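Local coordinates for protein VP24 (White spot syndrome virus, PDB 5HLJ) that serves as a major envelope protein of the virus, probably anchored in the viral membrane by a transmembrane helix and building part of the virion surface, at residues N32-V37 with F147-D152. Sequence-based numbering, arbitrary orientation.
Sequences NHFNFV and FGATFD
The ring of Phe34 meets three side chains of 147-152 along its CD2-CE2-CZ side. The methyl CB of Ala149 sits at its edge, in the ring plane, 3.7 Å from CE2. Phe151 also comes to this edge: its CZ lies 3.8 Å from Phe34 CZ, and since Phe34 CZ in turn lies in the plane of the Phe151 ring, the two rings meet edge to edge, their planes turned well away from one another and their side chains arriving from opposite directions. Phe147 approaches differently. Its ring is tilted by 31° to that of Phe34, with centroids 5.2 Å apart, and neither lies squarely over the other; CE1 of Phe147 comes to 3.6 Å from CE2 of Phe34. The Phe147 side chain crosses that of Phe34 at about a right angle; chi1 of 76° folds its ring back over its own backbone, bringing CE1 and CZ to Phe34 although CB does not point there. Strand 90-99 runs between the segments, its backbone bonded at Glu92 to Asn32 and Phe34 and at Leu93 to Phe147, so the contact is made by side chains alone. Across it the segment axes pass 8.6 Å apart at 122°, in a strongly twisted, curled beta sheet whose buried inner side carries Phe34, Phe147, Ala149 and Phe151. Leu91 touches Phe34 and Leu93 touches Phe147; Ile25 packs on Phe34 as well, while Phe151 reaches the rings of Tyr162 and Phe128. Just before Phe34, Asn32 and His33 both face Val28 in a G1 beta bulge. Beyond the aromatic cluster, Asp152 OD1 forms a salt bridge with Lys127 NZ of a second subunit.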
# COMPACT_ATOMS: atom_id res chain seq x y z
N ASN A 32 4.57 -4.13 -24.63
CA ASN A 32 5.04 -3.92 -23.27
C ASN A 32 4.03 -3.10 -22.46
O ASN A 32 4.38 -2.10 -21.84
CB ASN A 32 6.40 -3.23 -23.29
CG ASN A 32 7.52 -4.16 -23.71
OD1 ASN A 32 7.64 -4.52 -24.88
ND2 ASN A 32 8.37 -4.55 -22.77
N HIS A 33 2.77 -3.53 -22.48
CA HIS A 33 1.70 -2.81 -21.80
C HIS A 33 0.97 -3.64 -20.74
O HIS A 33 1.07 -4.86 -20.70
CB HIS A 33 0.67 -2.31 -22.81
CG HIS A 33 1.08 -1.07 -23.53
ND1 HIS A 33 1.43 -1.06 -24.85
CD2 HIS A 33 1.17 0.21 -23.10
CE1 HIS A 33 1.72 0.18 -25.22
NE2 HIS A 33 1.57 0.97 -24.18
N PHE A 34 0.24 -2.94 -19.89
CA PHE A 34 -0.81 -3.56 -19.11
C PHE A 34 -2.11 -3.25 -19.81
O PHE A 34 -2.22 -2.22 -20.44
CB PHE A 34 -0.84 -3.05 -17.66
CG PHE A 34 0.13 -3.73 -16.76
CD1 PHE A 34 -0.07 -5.04 -16.38
CD2 PHE A 34 1.25 -3.05 -16.30
CE1 PHE A 34 0.82 -5.67 -15.54
CE2 PHE A 34 2.15 -3.68 -15.46
CZ PHE A 34 1.94 -4.99 -15.08
N ASN A 35 -3.08 -4.14 -19.69
CA ASN A 35 -4.36 -3.95 -20.36
C ASN A 35 -5.53 -4.22 -19.41
O ASN A 35 -5.56 -5.27 -18.75
CB ASN A 35 -4.42 -4.87 -21.59
CG ASN A 35 -5.54 -4.50 -22.54
OD1 ASN A 35 -5.91 -3.33 -22.66
ND2 ASN A 35 -6.08 -5.50 -23.24
N PHE A 36 -6.46 -3.28 -19.32
CA PHE A 36 -7.63 -3.46 -18.44
C PHE A 36 -8.48 -4.65 -18.87
O PHE A 36 -8.50 -5.01 -20.05
CB PHE A 36 -8.51 -2.22 -18.42
CG PHE A 36 -7.92 -1.05 -17.68
CD1 PHE A 36 -7.55 -1.18 -16.33
CD2 PHE A 36 -7.77 0.19 -18.30
CE1 PHE A 36 -7.02 -0.10 -15.64
CE2 PHE A 36 -7.24 1.27 -17.62
CZ PHE A 36 -6.86 1.13 -16.27
N VAL A 37 -9.18 -5.25 -17.92
CA VAL A 37 -10.34 -6.08 -18.21
C VAL A 37 -11.54 -5.14 -18.18
O VAL A 37 -11.72 -4.39 -17.22
CB VAL A 37 -10.52 -7.22 -17.20
CG1 VAL A 37 -11.86 -7.91 -17.38
CG2 VAL A 37 -9.37 -8.22 -17.31
N PHE A 147 1.36 3.84 -14.81
CA PHE A 147 2.29 3.30 -13.85
C PHE A 147 3.17 2.30 -14.60
O PHE A 147 2.76 1.78 -15.65
CB PHE A 147 1.58 2.65 -12.65
CG PHE A 147 0.97 1.30 -12.93
CD1 PHE A 147 1.74 0.15 -12.84
CD2 PHE A 147 -0.37 1.18 -13.25
CE1 PHE A 147 1.19 -1.09 -13.10
CE2 PHE A 147 -0.93 -0.06 -13.50
CZ PHE A 147 -0.15 -1.20 -13.44
N GLY A 148 4.37 2.08 -14.10
CA GLY A 148 5.24 1.09 -14.69
C GLY A 148 5.50 -0.06 -13.75
O GLY A 148 5.39 0.07 -12.52
N ALA A 149 5.82 -1.21 -14.31
CA ALA A 149 6.27 -2.33 -13.51
C ALA A 149 7.41 -3.00 -14.24
O ALA A 149 7.31 -3.27 -15.43
CB ALA A 149 5.13 -3.33 -13.23
N THR A 150 8.50 -3.24 -13.53
CA THR A 150 9.62 -3.95 -14.11
C THR A 150 9.80 -5.28 -13.39
O THR A 150 10.14 -5.32 -12.21
CB THR A 150 10.90 -3.10 -14.05
OG1 THR A 150 10.79 -2.02 -14.98
CG2 THR A 150 12.15 -3.92 -14.42
N PHE A 151 9.56 -6.36 -14.12
CA PHE A 151 9.62 -7.71 -13.57
C PHE A 151 11.01 -8.36 -13.69
O PHE A 151 11.81 -7.97 -14.53
CB PHE A 151 8.58 -8.60 -14.26
CG PHE A 151 7.16 -8.15 -14.05
CD1 PHE A 151 6.42 -8.63 -12.98
CD2 PHE A 151 6.57 -7.23 -14.91
CE1 PHE A 151 5.12 -8.21 -12.77
CE2 PHE A 151 5.26 -6.81 -14.72
CZ PHE A 151 4.53 -7.30 -13.65
N ASP A 152 11.26 -9.37 -12.85
CA ASP A 152 12.47 -10.20 -12.95
C ASP A 152 12.43 -11.04 -14.23
O ASP A 152 13.43 -11.12 -14.96
CB ASP A 152 12.60 -11.12 -11.73
CG ASP A 152 13.20 -10.43 -10.52
OD1 ASP A 152 13.46 -9.21 -10.59
OD2 ASP A 152 13.40 -11.09 -9.49